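Local atomic coordinates of RagB/SusD family nutrient uptake outer membrane protein (Bacteroides thetaiotaomicron, PDB entry 7KV2), a protein that probably binds beta-glucans at the bacterial surface and passes them on for uptake across the outer membrane. Residues 51-56 with 148-153; 117-122 with 166-171; 127-132 with 142-147. One frame throughout, in Å; residues are numbered along the deposited sequence.

Contact 1 (51-56 with 148-153); sequences VAAYDP and IALRVF
In the all-helical, tetratricopeptide-related part of this SusD-family fold, A53 and Y54, around the C-terminal end of helix 43-53, meet L150 of helix 137-162. The pairing is a clear worked example of a CH-pi contact, in which one methyl group takes over an aromatic face. L150 CD1 stands 3.5 Å from the centroid of the Y54 ring and only 3° off the ring normal, so the carbon is centred above the pi cloud. Its distance to Y54 CD1 is 3.7 Å, and the other ring carbons lie almost equally far. The second leucine methyl reaches only one flank of the same ring, with L150 CD2 3.9 Å from Y54 CD2. The two side chains cross nearly at right angles.

The torsions explain the meeting. In both residues CG is anti to the carbonyl carbon, chi1 -74° in each, which brings the tyrosine ring across the end of the leucine. V51 O lies in the ring plane at its edge. The phenol is anchored beyond the contact: Y54 OH is hydrogen-bonded to Q146 OE1 and V215 N, which should limit how the ring can shift. A bound 1,2-ethanediol, probably from the crystallisation liquor, comes within about 3 Å of the tyrosine side chain (nearest atoms). C122 of helix 110-130 packs against both A53 and L150, and A53 O accepts a hydrogen bond from Y154 OH. Beside the ring, the same L150 CD1 methyl also meets the alanine, lying 4.2 Å from A53 CB and 3.9 Å from A53 O.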
# COMPACT_ATOMS: atom_id res chain seq x y z
N VAL A 51 17.87 -11.15 3.83
CA VAL A 51 17.79 -9.67 3.98
C VAL A 51 17.62 -9.05 2.59
O VAL A 51 16.68 -8.24 2.42
CB VAL A 51 19.00 -9.10 4.74
CG1 VAL A 51 19.00 -7.58 4.74
CG2 VAL A 51 19.06 -9.65 6.16
N ALA A 52 18.42 -9.45 1.61
CA ALA A 52 18.33 -8.88 0.24
C ALA A 52 16.92 -9.09 -0.34
O ALA A 52 16.48 -8.22 -1.10
CB ALA A 52 19.38 -9.47 -0.66
N ALA A 53 16.23 -10.19 -0.03
CA ALA A 53 14.90 -10.52 -0.60
C ALA A 53 13.84 -9.49 -0.16
O ALA A 53 12.78 -9.43 -0.82
CB ALA A 53 14.45 -11.89 -0.23
N TYR A 54 14.07 -8.81 0.97
CA TYR A 54 13.17 -7.74 1.49
C TYR A 54 13.39 -6.41 0.76
O TYR A 54 12.50 -5.52 0.85
CB TYR A 54 13.41 -7.51 2.99
CG TYR A 54 12.87 -8.56 3.93
CD1 TYR A 54 13.61 -9.68 4.26
CD2 TYR A 54 11.62 -8.42 4.52
CE1 TYR A 54 13.11 -10.64 5.13
CE2 TYR A 54 11.12 -9.36 5.42
CZ TYR A 54 11.87 -10.48 5.74
OH TYR A 54 11.38 -11.42 6.61
N ASP A 55 14.52 -6.19 0.08
CA ASP A 55 14.87 -4.81 -0.36
C ASP A 55 13.85 -4.28 -1.35
O ASP A 55 13.51 -3.10 -1.30
CB ASP A 55 16.29 -4.74 -0.92
CG ASP A 55 17.31 -4.50 0.16
OD1 ASP A 55 17.11 -3.58 0.98
OD2 ASP A 55 18.31 -5.25 0.19
N PRO A 56 13.37 -5.07 -2.34
CA PRO A 56 12.44 -4.53 -3.35
C PRO A 56 11.10 -4.03 -2.76
O PRO A 56 10.44 -3.25 -3.40
CB PRO A 56 12.28 -5.72 -4.31
CG PRO A 56 13.62 -6.42 -4.19
CD PRO A 56 13.85 -6.43 -2.69
N ILE A 148 9.12 -17.33 1.03
CA ILE A 148 7.89 -17.76 0.31
C ILE A 148 6.78 -16.71 0.56
O ILE A 148 6.01 -16.38 -0.35
CB ILE A 148 7.45 -19.18 0.72
CG1 ILE A 148 8.51 -20.23 0.37
CG2 ILE A 148 6.12 -19.49 0.07
CD1 ILE A 148 8.20 -21.60 0.98
N ALA A 149 6.70 -16.17 1.77
CA ALA A 149 5.68 -15.15 2.11
C ALA A 149 5.99 -13.88 1.33
O ALA A 149 5.04 -13.32 0.75
CB ALA A 149 5.66 -14.90 3.60
N LEU A 150 7.24 -13.43 1.29
CA LEU A 150 7.65 -12.27 0.45
C LEU A 150 7.32 -12.55 -1.00
O LEU A 150 6.88 -11.64 -1.72
CB LEU A 150 9.13 -11.96 0.63
CG LEU A 150 9.51 -11.28 1.95
CD1 LEU A 150 11.03 -11.27 2.08
CD2 LEU A 150 8.98 -9.85 2.05
N ARG A 151 7.51 -13.79 -1.45
CA ARG A 151 7.28 -14.07 -2.89
C ARG A 151 5.81 -13.85 -3.22
O ARG A 151 5.54 -13.28 -4.25
CB ARG A 151 7.72 -15.49 -3.24
CG ARG A 151 7.69 -15.76 -4.74
CD ARG A 151 8.51 -17.01 -5.09
NE ARG A 151 7.90 -18.20 -4.53
CZ ARG A 151 8.54 -19.36 -4.32
NH1 ARG A 151 9.81 -19.51 -4.62
NH2 ARG A 151 7.89 -20.37 -3.79
N VAL A 152 4.89 -14.29 -2.36
CA VAL A 152 3.42 -14.11 -2.54
C VAL A 152 3.12 -12.60 -2.49
O VAL A 152 2.28 -12.14 -3.30
CB VAL A 152 2.61 -14.92 -1.52
CG1 VAL A 152 1.12 -14.66 -1.65
CG2 VAL A 152 2.89 -16.42 -1.65
N PHE A 153 3.80 -11.88 -1.59
CA PHE A 153 3.62 -10.40 -1.42
C PHE A 153 3.99 -9.70 -2.75
O PHE A 153 3.21 -8.89 -3.29
CB PHE A 153 4.40 -9.89 -0.20
CG PHE A 153 4.05 -8.47 0.19
CD1 PHE A 153 4.57 -7.38 -0.48
CD2 PHE A 153 3.04 -8.23 1.13
CE1 PHE A 153 4.20 -6.09 -0.16
CE2 PHE A 153 2.65 -6.94 1.42
CZ PHE A 153 3.24 -5.87 0.79

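Contact 2 (117-122 with 166-171); sequences SGVKRC and PYFDKN
The F168 ring carries V119 CG1 over one face, 4.0 Å above the plane and displaced toward the rim, while K120 CG and N171 OD1 lie at its edge, in plane. K120 CG comes to 3.9 Å from F168 CE2, so the aliphatic root of an exposed lysine flanks the ring. With chi1 at 58°, F168 CG sits between the backbone N and the carbonyl carbon, a crowded position that carries the ring toward the helix. Here the loop after helix 137-162 folds back along helix 110-130 of the tetratricopeptide-like array, and Y155 OH bonds F168 O beside V119. Without the ring, as with an alanine here, V119 CG1 would probably face a gap and K120 CG would lose its apolar neighbour. The other flat group, the amide of N171, gives a nearly straight hydrogen bond from ND2 to K120 O, 3.0 Å long with an angle of 173° at the hydrogen; the acceptor lies in the amide plane, whereas the donor is tilted 27° from the carbonyl plane.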
# COMPACT_ATOMS: atom_id res chain seq x y z
N SER A 117 11.87 -8.38 -9.39
CA SER A 117 13.17 -8.36 -8.66
C SER A 117 12.98 -9.05 -7.32
O SER A 117 13.82 -9.92 -6.96
CB SER A 117 13.74 -6.98 -8.48
OG SER A 117 13.86 -6.36 -9.75
N GLY A 118 11.90 -8.71 -6.61
CA GLY A 118 11.54 -9.39 -5.36
C GLY A 118 11.43 -10.91 -5.55
O GLY A 118 12.12 -11.66 -4.82
N VAL A 119 10.63 -11.34 -6.52
CA VAL A 119 10.38 -12.77 -6.84
C VAL A 119 11.74 -13.45 -7.09
O VAL A 119 11.95 -14.55 -6.53
CB VAL A 119 9.44 -12.93 -8.04
CG1 VAL A 119 9.39 -14.38 -8.46
CG2 VAL A 119 8.03 -12.44 -7.78
N LYS A 120 12.60 -12.85 -7.89
CA LYS A 120 13.92 -13.45 -8.25
C LYS A 120 14.76 -13.62 -6.99
O LYS A 120 15.35 -14.67 -6.81
CB LYS A 120 14.67 -12.61 -9.29
CG LYS A 120 14.11 -12.73 -10.71
CD LYS A 120 14.69 -11.77 -11.74
CE LYS A 120 14.30 -12.13 -13.16
NZ LYS A 120 14.22 -10.93 -14.03
N ARG A 121 14.78 -12.62 -6.10
CA ARG A 121 15.60 -12.71 -4.88
C ARG A 121 15.07 -13.79 -3.95
O ARG A 121 15.91 -14.45 -3.31
CB ARG A 121 15.72 -11.34 -4.20
CG ARG A 121 16.47 -10.34 -5.06
CD ARG A 121 16.67 -9.06 -4.32
NE ARG A 121 17.47 -8.15 -5.09
CZ ARG A 121 18.16 -7.17 -4.57
NH1 ARG A 121 18.13 -6.94 -3.26
NH2 ARG A 121 18.90 -6.42 -5.36
N CYS A 122 13.75 -13.97 -3.87
CA CYS A 122 13.08 -15.04 -3.07
C CYS A 122 13.50 -16.42 -3.62
O CYS A 122 13.86 -17.30 -2.82
CB CYS A 122 11.56 -14.86 -3.05
SG CYS A 122 11.07 -13.39 -2.08
N PRO A 166 3.50 -13.60 -15.91
CA PRO A 166 4.46 -14.69 -15.81
C PRO A 166 4.60 -15.21 -14.37
O PRO A 166 4.57 -14.39 -13.43
CB PRO A 166 5.80 -14.09 -16.24
CG PRO A 166 5.47 -12.82 -16.96
CD PRO A 166 4.10 -12.39 -16.48
N TYR A 167 4.75 -16.53 -14.20
CA TYR A 167 4.96 -17.18 -12.88
C TYR A 167 6.21 -18.06 -12.95
O TYR A 167 6.45 -18.72 -13.99
CB TYR A 167 3.73 -17.96 -12.41
CG TYR A 167 3.95 -18.58 -11.06
CD1 TYR A 167 3.74 -17.84 -9.90
CD2 TYR A 167 4.46 -19.87 -10.90
CE1 TYR A 167 3.99 -18.36 -8.64
CE2 TYR A 167 4.71 -20.41 -9.65
CZ TYR A 167 4.48 -19.65 -8.51
OH TYR A 167 4.71 -20.12 -7.25
N PHE A 168 7.03 -18.01 -11.91
CA PHE A 168 8.22 -18.89 -11.75
C PHE A 168 8.59 -18.98 -10.26
O PHE A 168 8.43 -17.98 -9.51
CB PHE A 168 9.34 -18.42 -12.67
CG PHE A 168 9.85 -16.99 -12.53
CD1 PHE A 168 9.21 -15.94 -13.17
CD2 PHE A 168 11.02 -16.72 -11.84
CE1 PHE A 168 9.70 -14.65 -13.06
CE2 PHE A 168 11.52 -15.42 -11.73
CZ PHE A 168 10.84 -14.38 -12.33
N ASP A 169 9.03 -20.17 -9.81
CA ASP A 169 9.58 -20.40 -8.44
C ASP A 169 11.07 -20.80 -8.50
O ASP A 169 11.61 -21.13 -7.43
CB ASP A 169 8.73 -21.40 -7.65
CG ASP A 169 8.54 -22.73 -8.35
OD1 ASP A 169 9.40 -23.08 -9.19
OD2 ASP A 169 7.52 -23.38 -8.07
N LYS A 170 11.70 -20.76 -9.68
CA LYS A 170 13.16 -20.94 -9.90
C LYS A 170 13.61 -19.98 -11.00
O LYS A 170 12.81 -19.76 -11.92
CB LYS A 170 13.49 -22.39 -10.31
CG LYS A 170 13.46 -23.42 -9.19
CD LYS A 170 14.73 -23.43 -8.33
CE LYS A 170 14.46 -23.44 -6.83
NZ LYS A 170 14.14 -22.08 -6.32
N ASN A 171 14.83 -19.44 -10.92
CA ASN A 171 15.44 -18.50 -11.91
C ASN A 171 16.19 -19.31 -12.97
O ASN A 171 15.57 -19.63 -14.00
CB ASN A 171 16.36 -17.48 -11.21
CG ASN A 171 15.70 -16.74 -10.06
OD1 ASN A 171 14.48 -16.55 -10.04
ND2 ASN A 171 16.49 -16.34 -9.07

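Contact 3 (127-132 with 142-147); sequences TYLDWA and YYEAQV
L129, near the end of helix 110-130, packs onto Y143 and E144 near the start of helix 137-162, where two consecutive helices pack antiparallel in the tetratricopeptide-related helical region of the SusD fold. The example illustrates how one branched side chain can serve two neighbours.

Apolar packing carries the contact. L129 CD1 touches the aliphatic part of the glutamate, 3.9 Å from E144 CG, and the root of the tyrosine, 4.1 Å from Y143 CB. The CG of L129 is anti to its carbonyl carbon (chi1 -78°), which sends both methyls across to the partner helix. One turn further along helix 137-162, V147 continues the apolar seam between the two helices, its side chain packing on C122, V125 and I126 of helix 110-130.

Polar groups frame the packing. E144 runs on in extended form from the CG that the leucine touches. Its OE2 is 6.6 Å from D130 OD1, a separation at which two like charges would probably repel only mildly. L129 O accepts a hydrogen bond from R140 NH1.

The aromatic contact is at an edge. The Y143 ring is tethered at its far end, where Y143 OH is hydrogen-bonded to D43 OD1, and the tyrosine side chain also touches Q47, so that helix 43-53 borders the contact. The leucine and tyrosine side chains cross at about a right angle, and L129 CD2 lies near the plane of the ring, 4.1 Å from Y143 CD2.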
# COMPACT_ATOMS: atom_id res chain seq x y z
N THR A 127 16.92 -21.67 -3.84
CA THR A 127 17.99 -22.35 -4.63
C THR A 127 19.19 -22.55 -3.69
O THR A 127 19.58 -23.71 -3.47
CB THR A 127 18.31 -21.59 -5.93
OG1 THR A 127 17.16 -21.69 -6.77
CG2 THR A 127 19.51 -22.13 -6.68
N TYR A 128 19.67 -21.49 -3.06
CA TYR A 128 20.80 -21.58 -2.10
C TYR A 128 20.55 -22.64 -1.02
O TYR A 128 21.52 -23.35 -0.72
CB TYR A 128 21.06 -20.23 -1.44
CG TYR A 128 21.38 -19.14 -2.42
CD1 TYR A 128 21.81 -19.42 -3.70
CD2 TYR A 128 21.27 -17.82 -2.03
CE1 TYR A 128 22.12 -18.41 -4.59
CE2 TYR A 128 21.58 -16.79 -2.90
CZ TYR A 128 21.99 -17.09 -4.18
OH TYR A 128 22.32 -16.05 -5.00
N LEU A 129 19.34 -22.74 -0.46
CA LEU A 129 19.02 -23.73 0.61
C LEU A 129 19.11 -25.19 0.08
O LEU A 129 19.31 -26.08 0.92
CB LEU A 129 17.63 -23.44 1.19
CG LEU A 129 17.56 -22.28 2.18
CD1 LEU A 129 16.13 -21.78 2.38
CD2 LEU A 129 18.19 -22.66 3.53
N ASP A 130 18.98 -25.44 -1.22
CA ASP A 130 19.15 -26.83 -1.77
C ASP A 130 20.63 -27.24 -1.77
O ASP A 130 20.89 -28.42 -1.93
CB ASP A 130 18.63 -26.96 -3.20
CG ASP A 130 17.12 -26.93 -3.35
OD1 ASP A 130 16.44 -27.45 -2.46
OD2 ASP A 130 16.65 -26.41 -4.38
N TRP A 131 21.55 -26.28 -1.67
CA TRP A 131 23.02 -26.47 -1.73
C TRP A 131 23.66 -26.03 -0.40
O TRP A 131 24.81 -25.58 -0.45
CB TRP A 131 23.58 -25.68 -2.91
N ALA A 132 22.96 -26.12 0.73
CA ALA A 132 23.38 -25.52 2.03
C ALA A 132 24.26 -26.50 2.83
O ALA A 132 23.84 -27.66 3.05
CB ALA A 132 22.18 -25.09 2.83
N TYR A 142 12.53 -21.32 8.76
CA TYR A 142 12.34 -19.87 9.04
C TYR A 142 12.74 -19.06 7.79
O TYR A 142 11.99 -18.14 7.45
CB TYR A 142 13.13 -19.41 10.26
CG TYR A 142 12.97 -17.95 10.61
CD1 TYR A 142 11.71 -17.36 10.73
CD2 TYR A 142 14.08 -17.15 10.83
CE1 TYR A 142 11.58 -16.01 11.06
CE2 TYR A 142 13.96 -15.81 11.17
CZ TYR A 142 12.70 -15.23 11.29
OH TYR A 142 12.62 -13.91 11.62
N TYR A 143 13.88 -19.34 7.17
CA TYR A 143 14.33 -18.64 5.94
C TYR A 143 13.29 -18.84 4.84
O TYR A 143 12.98 -17.90 4.09
CB TYR A 143 15.71 -19.12 5.48
CG TYR A 143 16.81 -18.97 6.51
CD1 TYR A 143 16.74 -18.01 7.51
CD2 TYR A 143 17.94 -19.78 6.48
CE1 TYR A 143 17.73 -17.87 8.47
CE2 TYR A 143 18.96 -19.63 7.42
CZ TYR A 143 18.84 -18.70 8.43
OH TYR A 143 19.81 -18.51 9.37
N GLU A 144 12.82 -20.08 4.70
CA GLU A 144 11.80 -20.50 3.73
C GLU A 144 10.49 -19.74 4.01
O GLU A 144 9.86 -19.27 3.06
CB GLU A 144 11.48 -21.99 3.87
CG GLU A 144 12.52 -22.91 3.23
CD GLU A 144 12.23 -24.41 3.35
OE1 GLU A 144 11.35 -24.80 4.17
OE2 GLU A 144 12.89 -25.18 2.63
N ALA A 145 10.06 -19.70 5.26
CA ALA A 145 8.81 -18.99 5.64
C ALA A 145 8.91 -17.53 5.19
O ALA A 145 7.94 -17.04 4.60
CB ALA A 145 8.55 -19.11 7.11
N GLN A 146 10.03 -16.85 5.40
CA GLN A 146 10.15 -15.41 5.05
C GLN A 146 10.10 -15.23 3.53
O GLN A 146 9.30 -14.37 3.02
CB GLN A 146 11.43 -14.80 5.60
CG GLN A 146 11.53 -14.85 7.13
CD GLN A 146 12.88 -14.35 7.58
OE1 GLN A 146 13.19 -13.16 7.47
NE2 GLN A 146 13.74 -15.27 8.04
N VAL A 147 10.92 -15.97 2.78
CA VAL A 147 11.02 -15.71 1.32
C VAL A 147 9.80 -16.27 0.59
O VAL A 147 9.46 -15.65 -0.38
CB VAL A 147 12.36 -16.17 0.71
CG1 VAL A 147 13.53 -15.52 1.44
CG2 VAL A 147 12.50 -17.69 0.67

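In the fold
The three contacts lie side by side where helices 43-53, 110-130 and 137-162 meet, with centres 10 Å (contacts 1 and 2), 12 Å (1 and 3) and 13 Å (2 and 3) apart. C122, in a segment of contact 2, packs on both other contacts: its SG lies 3.6 Å from L150 CB and 3.3 Å from V147 O. Polar links run between the contacts as well, R121 NH1 to A52 O at 3.0 Å and Y54 OH to Q146 OE1 at 2.7 Å. Along the chain, contact 3 is nested within the loops closed by the other two, whose segments alternate. None of the six segments supplies a ligand to the sodium site of I248, S250, Y253 and Y405.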